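Local atomic coordinates of flavodoxin (Bacillus cereus, PDB entry 6GAQ), a protein that carries flavin mononucleotide as its redox cofactor and probably acts as a low-potential electron donor to a number of redox enzymes. Residues Phe73-Phe78 against Thr110-Arg115; Ile11-Ala16 against Val31-Phe36; Glu23-Leu28 against Glu141-Phe146. All coordinates share one frame; numbering follows the deposited sequence.

Contact 1. Residues Phe73-Phe78 against Thr110-Arg115; sequences FEAEDF and TIFEER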
# COMPACT_ATOMS: atom_id res chain seq x y z
N PHE A 73 6.62 -3.02 13.72
CA PHE A 73 8.06 -2.82 13.85
C PHE A 73 8.77 -2.86 12.51
O PHE A 73 9.78 -2.17 12.32
CB PHE A 73 8.63 -3.89 14.78
CG PHE A 73 7.90 -5.20 14.73
CD1 PHE A 73 7.17 -5.64 15.82
CD2 PHE A 73 7.92 -5.99 13.59
CE1 PHE A 73 6.48 -6.84 15.78
CE2 PHE A 73 7.24 -7.19 13.54
CZ PHE A 73 6.52 -7.62 14.63
N GLU A 74 8.26 -3.65 11.57
CA GLU A 74 8.91 -3.82 10.27
C GLU A 74 8.71 -2.62 9.36
O GLU A 74 9.57 -2.33 8.52
CB GLU A 74 8.37 -5.08 9.60
CG GLU A 74 6.90 -5.32 9.92
CD GLU A 74 6.44 -6.72 9.56
OE1 GLU A 74 6.19 -7.52 10.48
OE2 GLU A 74 6.31 -7.01 8.35
N ALA A 75 7.59 -1.92 9.50
CA ALA A 75 7.22 -0.84 8.59
C ALA A 75 7.66 0.54 9.06
O ALA A 75 7.79 1.44 8.23
CB ALA A 75 5.71 -0.83 8.37
N GLU A 76 7.89 0.72 10.37
CA GLU A 76 8.32 2.03 10.85
C GLU A 76 9.71 2.38 10.35
O GLU A 76 10.00 3.55 10.08
CB GLU A 76 8.28 2.07 12.38
CG GLU A 76 8.68 3.41 12.97
CD GLU A 76 8.51 3.46 14.48
OE1 GLU A 76 7.91 2.53 15.04
OE2 GLU A 76 9.00 4.43 15.10
N ASP A 77 10.59 1.38 10.22
CA ASP A 77 11.91 1.63 9.65
C ASP A 77 11.81 2.09 8.20
O ASP A 77 12.45 3.07 7.80
CB ASP A 77 12.78 0.38 9.76
CG ASP A 77 14.27 0.69 9.73
OD1 ASP A 77 14.64 1.84 10.06
OD2 ASP A 77 15.06 -0.20 9.37
N PHE A 78 10.99 1.40 7.40
CA PHE A 78 10.77 1.82 6.02
C PHE A 78 10.05 3.16 5.95
O PHE A 78 10.31 3.96 5.05
CB PHE A 78 9.99 0.75 5.26
CG PHE A 78 9.56 1.18 3.88
CD1 PHE A 78 10.44 1.09 2.81
CD2 PHE A 78 8.29 1.67 3.66
CE1 PHE A 78 10.05 1.48 1.55
CE2 PHE A 78 7.89 2.06 2.39
CZ PHE A 78 8.78 1.97 1.33
N THR A 110 -3.60 5.61 7.05
CA THR A 110 -3.49 7.06 7.20
C THR A 110 -2.04 7.49 7.36
O THR A 110 -1.63 8.51 6.80
CB THR A 110 -4.32 7.53 8.39
OG1 THR A 110 -5.64 6.97 8.32
CG2 THR A 110 -4.43 9.05 8.40
N ILE A 111 -1.26 6.72 8.11
CA ILE A 111 0.14 7.08 8.37
C ILE A 111 0.92 7.14 7.07
O ILE A 111 1.60 8.14 6.78
CB ILE A 111 0.77 6.09 9.36
CG1 ILE A 111 0.11 6.21 10.74
CG2 ILE A 111 2.27 6.33 9.47
CD1 ILE A 111 0.47 5.09 11.69
N PHE A 112 0.84 6.08 6.26
CA PHE A 112 1.59 6.05 5.01
C PHE A 112 1.06 7.06 4.01
O PHE A 112 1.82 7.55 3.16
CB PHE A 112 1.57 4.64 4.42
CG PHE A 112 2.57 3.71 5.04
CD1 PHE A 112 3.92 3.84 4.76
CD2 PHE A 112 2.16 2.71 5.90
CE1 PHE A 112 4.84 2.98 5.32
CE2 PHE A 112 3.08 1.85 6.47
CZ PHE A 112 4.42 1.99 6.18
N GLU A 113 -0.23 7.39 4.08
CA GLU A 113 -0.78 8.38 3.16
C GLU A 113 -0.23 9.77 3.46
O GLU A 113 0.09 10.53 2.53
CB GLU A 113 -2.31 8.38 3.24
CG GLU A 113 -2.97 7.58 2.14
CD GLU A 113 -4.47 7.44 2.34
OE1 GLU A 113 -4.94 6.30 2.52
OE2 GLU A 113 -5.17 8.47 2.32
N GLU A 114 -0.11 10.12 4.74
CA GLU A 114 0.48 11.41 5.09
C GLU A 114 1.95 11.47 4.71
O GLU A 114 2.42 12.49 4.19
CB GLU A 114 0.31 11.68 6.59
CG GLU A 114 -1.14 11.78 7.05
CD GLU A 114 -1.26 11.69 8.56
OE1 GLU A 114 -0.24 11.44 9.23
OE2 GLU A 114 -2.39 11.86 9.08
N ARG A 115 2.69 10.39 4.95
CA ARG A 115 4.11 10.38 4.65
C ARG A 115 4.37 10.53 3.16
O ARG A 115 5.25 11.30 2.75
CB ARG A 115 4.76 9.10 5.19
CG ARG A 115 6.15 8.83 4.64
CD ARG A 115 7.14 9.90 5.07
NE ARG A 115 7.72 9.63 6.38
CZ ARG A 115 7.67 10.47 7.41
NH1 ARG A 115 7.05 11.64 7.28
NH2 ARG A 115 8.22 10.15 8.57
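Within 110-115, Phe112 makes all the contact, meeting Ala75 and Phe78 of the facing helix. The nearest CA atoms of the two segments, those of Ala75 and Phe112, stand 9.6 Å apart, and the long, flat side chain of phenylalanine suits a place where such a distance must be bridged. With CG anti to the carbonyl carbon (chi1 -81°), the ring extends toward the helix of Ala75 and touches it with its far end. There CZ of Phe112 lies 3.8 Å from CB of Ala75, the methyl meeting the ring at its edge and in its plane; a small residue lets the ring come up close to the helix. Beside this, CE1 of Phe112 reaches CD2 of Phe78 at 4.0 Å, near the plane of the Phe78 ring and at its edge, while the two side chains cross at about a right angle. These are purely apolar contacts, without a hydrogen bond across the segments. In the three-layer alpha/beta/alpha sandwich of the flavodoxin fold, helices 73-81 and 107-117 lie on the same face of the parallel sheet, and Phe112 of helix 107-117 packs between helix 73-81 and the strands, on Leu61 and Ser63 of strand 58-63 and on Val94 of strand 91-98. Ala75 also touches Ser63, and Phe78 touches Leu61. One residue on, Glu113 packs against Val94 as well. Arg115 adds a polar link between the helices, its NE donating to the backbone O of His79, just past Phe78; its NH1 pairs with Glu118, just beyond its own helix, in a salt bridge.

Contact 2. Residues Ile11-Ala16 against Val31-Phe36; sequences ILIAYA and VSLDAF
Torsions of about -60° about the first side-chain bond turn Ile11 and Leu33 into contact. In Ile11 (chi1 -61°) CG1 lies anti to the carbonyl carbon and CG2 anti to the backbone N, and both branches are used: CG2 lies 3.7 Å from CD1 of Leu33, while CD1 of Ile11, at the end of the longer branch, is 4.0 Å from CD2 of Leu33. In Leu33 (chi1 -71°) CG lies anti to the carbonyl carbon, which carries the fork of methyls toward the strand, and the two side chains cross at about a right angle. Ile13, two residues further along the strand and pointing to the same side of it, adds a lighter touch, its CD1 standing 4.2 Å from CD1 of Leu33. Beta-branched isoleucine suits an extended strand, where it offers methyls to the helix packed on it; leucine, branched one carbon further out, suits the helix because it can reach across to the sheet. Strand 11-16, helix 21-35 and strand 40-44 form a beta-alpha-beta unit of the parallel sheet, and this contact packs the last turn of its helix onto the start of its first strand. The other end of that strand runs into the loop that binds the cofactor, where Ser17, Met18 and Ser19 contact FMN; the side chain of Ile13 is about 12 Å from the bound FMN. Leu33 also rests on Val40 of the next, parallel strand, which Ile13 touches too. Ile11 is held in the sheet by backbone hydrogen bonds with Glu39 and Val41, and its side chain further meets Phe150 of helix 137-152.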
# COMPACT_ATOMS: atom_id res chain seq x y z
N ILE A 11 4.72 0.18 -11.92
CA ILE A 11 4.02 0.24 -10.65
C ILE A 11 4.67 -0.74 -9.68
O ILE A 11 4.97 -1.88 -10.04
CB ILE A 11 2.52 -0.07 -10.81
CG1 ILE A 11 1.87 0.96 -11.74
CG2 ILE A 11 1.82 -0.08 -9.46
CD1 ILE A 11 0.36 0.81 -11.86
N LEU A 12 4.89 -0.28 -8.44
CA LEU A 12 5.48 -1.09 -7.39
C LEU A 12 4.49 -1.26 -6.25
O LEU A 12 3.84 -0.30 -5.83
CB LEU A 12 6.77 -0.44 -6.87
CG LEU A 12 7.16 -0.73 -5.42
CD1 LEU A 12 7.71 -2.15 -5.27
CD2 LEU A 12 8.18 0.29 -4.92
N ILE A 13 4.39 -2.49 -5.75
CA ILE A 13 3.54 -2.81 -4.61
C ILE A 13 4.47 -3.28 -3.49
O ILE A 13 4.95 -4.42 -3.51
CB ILE A 13 2.49 -3.87 -4.94
CG1 ILE A 13 1.59 -3.40 -6.08
CG2 ILE A 13 1.65 -4.20 -3.71
CD1 ILE A 13 0.63 -4.45 -6.58
N ALA A 14 4.73 -2.40 -2.52
CA ALA A 14 5.53 -2.73 -1.35
C ALA A 14 4.59 -2.93 -0.17
O ALA A 14 3.84 -2.01 0.19
CB ALA A 14 6.55 -1.64 -1.06
N TYR A 15 4.63 -4.11 0.44
CA TYR A 15 3.69 -4.46 1.49
C TYR A 15 4.42 -5.00 2.71
O TYR A 15 5.48 -5.62 2.61
CB TYR A 15 2.66 -5.50 1.00
CG TYR A 15 3.23 -6.89 0.77
CD1 TYR A 15 3.19 -7.85 1.77
CD2 TYR A 15 3.79 -7.24 -0.45
CE1 TYR A 15 3.70 -9.11 1.57
CE2 TYR A 15 4.30 -8.50 -0.67
CZ TYR A 15 4.26 -9.44 0.35
OH TYR A 15 4.76 -10.70 0.14
N ALA A 16 3.81 -4.77 3.88
CA ALA A 16 4.26 -5.33 5.15
C ALA A 16 3.16 -6.26 5.65
O ALA A 16 2.05 -5.80 5.95
CB ALA A 16 4.56 -4.24 6.17
N VAL A 31 -2.72 -8.64 -9.61
CA VAL A 31 -3.37 -9.36 -10.70
C VAL A 31 -4.25 -8.42 -11.52
O VAL A 31 -4.27 -8.48 -12.75
CB VAL A 31 -4.16 -10.56 -10.15
CG1 VAL A 31 -5.14 -11.07 -11.17
CG2 VAL A 31 -3.20 -11.66 -9.72
N SER A 32 -4.99 -7.54 -10.84
CA SER A 32 -5.78 -6.53 -11.56
C SER A 32 -4.87 -5.61 -12.36
O SER A 32 -5.14 -5.33 -13.54
CB SER A 32 -6.62 -5.72 -10.57
OG SER A 32 -7.14 -4.55 -11.19
N LEU A 33 -3.80 -5.13 -11.74
CA LEU A 33 -2.84 -4.28 -12.44
C LEU A 33 -2.11 -5.03 -13.54
O LEU A 33 -1.55 -4.39 -14.44
CB LEU A 33 -1.84 -3.69 -11.46
CG LEU A 33 -2.36 -2.61 -10.50
CD1 LEU A 33 -1.25 -2.17 -9.56
CD2 LEU A 33 -2.91 -1.43 -11.28
N ASP A 34 -2.08 -6.37 -13.49
CA ASP A 34 -1.50 -7.14 -14.58
C ASP A 34 -2.38 -7.08 -15.82
O ASP A 34 -1.87 -7.01 -16.95
CB ASP A 34 -1.31 -8.59 -14.15
CG ASP A 34 -0.08 -8.80 -13.29
OD1 ASP A 34 0.81 -7.92 -13.28
OD2 ASP A 34 -0.02 -9.84 -12.60
N ALA A 35 -3.70 -7.10 -15.64
CA ALA A 35 -4.62 -7.17 -16.78
C ALA A 35 -4.48 -5.94 -17.67
O ALA A 35 -4.56 -6.05 -18.90
CB ALA A 35 -6.05 -7.33 -16.28
N PHE A 36 -4.31 -4.77 -17.07
CA PHE A 36 -3.78 -3.63 -17.79
C PHE A 36 -2.29 -3.87 -17.98
O PHE A 36 -1.58 -4.16 -17.01
CB PHE A 36 -4.02 -2.32 -17.04
CG PHE A 36 -5.42 -2.17 -16.52
CD1 PHE A 36 -5.77 -2.65 -15.26
CD2 PHE A 36 -6.39 -1.54 -17.28
CE1 PHE A 36 -7.05 -2.51 -14.78
CE2 PHE A 36 -7.68 -1.40 -16.80
CZ PHE A 36 -8.01 -1.88 -15.55

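Contact 3. Residues Glu23-Leu28 against Glu141-Phe146; sequences ESIADL and EKCSNF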
# COMPACT_ATOMS: atom_id res chain seq x y z
N GLU A 23 -0.68 -9.38 2.61
CA GLU A 23 -0.05 -10.02 1.45
C GLU A 23 -1.10 -10.49 0.45
O GLU A 23 -0.91 -10.36 -0.76
CB GLU A 23 0.81 -11.19 1.92
CG GLU A 23 1.59 -11.89 0.82
CD GLU A 23 2.37 -13.08 1.34
OE1 GLU A 23 2.75 -13.07 2.53
OE2 GLU A 23 2.60 -14.02 0.56
N SER A 24 -2.21 -11.05 0.95
CA SER A 24 -3.28 -11.49 0.05
C SER A 24 -3.91 -10.31 -0.68
O SER A 24 -4.29 -10.42 -1.85
CB SER A 24 -4.34 -12.25 0.84
OG SER A 24 -3.75 -13.29 1.60
N ILE A 25 -4.03 -9.16 -0.00
CA ILE A 25 -4.51 -7.95 -0.67
C ILE A 25 -3.54 -7.52 -1.75
O ILE A 25 -3.94 -7.12 -2.85
CB ILE A 25 -4.75 -6.83 0.36
CG1 ILE A 25 -5.72 -7.30 1.45
CG2 ILE A 25 -5.29 -5.59 -0.32
CD1 ILE A 25 -5.77 -6.38 2.64
N ALA A 26 -2.24 -7.58 -1.45
CA ALA A 26 -1.23 -7.20 -2.44
C ALA A 26 -1.29 -8.09 -3.67
O ALA A 26 -1.09 -7.63 -4.80
CB ALA A 26 0.16 -7.24 -1.81
N ASP A 27 -1.58 -9.38 -3.47
CA ASP A 27 -1.67 -10.30 -4.60
C ASP A 27 -2.87 -9.97 -5.49
O ASP A 27 -2.76 -10.02 -6.72
CB ASP A 27 -1.76 -11.74 -4.10
CG ASP A 27 -0.48 -12.22 -3.45
OD1 ASP A 27 0.59 -11.66 -3.77
OD2 ASP A 27 -0.54 -13.14 -2.61
N LEU A 28 -4.00 -9.63 -4.88
CA LEU A 28 -5.19 -9.29 -5.66
C LEU A 28 -4.97 -8.02 -6.48
O LEU A 28 -5.36 -7.96 -7.65
CB LEU A 28 -6.40 -9.14 -4.74
CG LEU A 28 -6.94 -10.41 -4.08
CD1 LEU A 28 -7.84 -10.07 -2.91
CD2 LEU A 28 -7.68 -11.27 -5.10
N GLU A 141 -14.17 -7.74 -4.08
CA GLU A 141 -14.67 -6.66 -4.92
C GLU A 141 -14.16 -5.30 -4.44
O GLU A 141 -14.03 -4.37 -5.24
CB GLU A 141 -16.19 -6.68 -4.96
CG GLU A 141 -16.76 -7.74 -5.89
CD GLU A 141 -18.13 -7.37 -6.43
OE1 GLU A 141 -18.99 -6.94 -5.63
OE2 GLU A 141 -18.35 -7.51 -7.65
N LYS A 142 -13.88 -5.16 -3.14
CA LYS A 142 -13.26 -3.94 -2.65
C LYS A 142 -11.86 -3.77 -3.24
O LYS A 142 -11.49 -2.68 -3.70
CB LYS A 142 -13.20 -3.95 -1.12
CG LYS A 142 -14.45 -3.42 -0.44
CD LYS A 142 -14.48 -3.80 1.04
CE LYS A 142 -13.58 -2.89 1.86
NZ LYS A 142 -13.66 -3.20 3.32
N CYS A 143 -11.07 -4.84 -3.23
CA CYS A 143 -9.74 -4.79 -3.82
C CYS A 143 -9.81 -4.59 -5.33
O CYS A 143 -9.00 -3.85 -5.90
CB CYS A 143 -8.96 -6.06 -3.49
SG CYS A 143 -8.83 -6.44 -1.73
N SER A 144 -10.78 -5.23 -5.98
CA SER A 144 -10.90 -5.11 -7.43
C SER A 144 -11.24 -3.68 -7.85
O SER A 144 -10.70 -3.17 -8.84
CB SER A 144 -11.96 -6.08 -7.95
OG SER A 144 -12.02 -6.07 -9.36
N ASN A 145 -12.12 -3.02 -7.10
CA ASN A 145 -12.47 -1.64 -7.42
C ASN A 145 -11.30 -0.70 -7.14
O ASN A 145 -11.05 0.24 -7.91
CB ASN A 145 -13.70 -1.20 -6.63
CG ASN A 145 -14.93 -2.01 -6.98
OD1 ASN A 145 -15.04 -2.56 -8.08
ND2 ASN A 145 -15.87 -2.09 -6.05
N PHE A 146 -10.58 -0.93 -6.04
CA PHE A 146 -9.45 -0.07 -5.69
C PHE A 146 -8.36 -0.13 -6.75
O PHE A 146 -7.85 0.91 -7.19
CB PHE A 146 -8.90 -0.47 -4.32
CG PHE A 146 -7.74 0.36 -3.86
CD1 PHE A 146 -7.94 1.57 -3.22
CD2 PHE A 146 -6.44 -0.07 -4.07
CE1 PHE A 146 -6.87 2.33 -2.79
CE2 PHE A 146 -5.36 0.69 -3.65
CZ PHE A 146 -5.58 1.89 -3.01
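Van der Waals contact around one sulfur atom links 23-28 to 141-146: SG of Cys143 lies 3.9 Å from CG2 of Ile25 and 3.9 Å from CD1 of Leu28. With SG anti to its carbonyl carbon (chi1 -56°), the cysteine reaches two residues spaced three apart, close to one turn of the facing helix. CB of Cys143 also approaches CB of Leu28 at 4.2 Å, a close approach in keeping with the short 6.7 Å between the CA atoms of Leu28 and Cys143. A short side chain suits such close helices, and the large, polarisable sulfur still fills the space between two branched aliphatic residues.

No hydrogen bond crosses between the segments. Polar side chains of the two segments bond to other parts of the chain: OG of Ser24 to the carbonyl O of Gly20, and NZ of Lys142 to the carbonyl O of Lys129.

Ile25 and Leu28 both touch Pro134, in the loop between strand 122-131 and helix 137-152 where Ala133 helps bind calcium, and the side chain of Ile25 is about 7 Å from the bound FMN. Helices 21-35 and 137-152 lie on one face of the flavodoxin sheet, where Ile25 sits deeper than Leu28, reaching Phe95 and Ser97 of strand 91-98 and Leu128 and Ile130 of strand 122-131.

All three contacts are apolar and without cross-segment hydrogen bonds, but they lie on two faces of the sheet. Contact 1 joins two helices on one face; contacts 2 and 3 lie on the other, and share helix 21-35, whose later part packs on strand 11-16, which precedes it, while its earlier part meets helix 137-152. Contacts 1 and 2 are wholly buried, whereas contact 3 runs from the core at Ile25 to a partly exposed Leu28. Aromatic rings span the widely spaced helices of contact 1, branched aliphatics join helix to strand in contact 2, and sulfur fits the close helices of contact 3. Strand 11-16 meets both neighbours: Ala16 touches Ala75, and Tyr15 packs on Ala26.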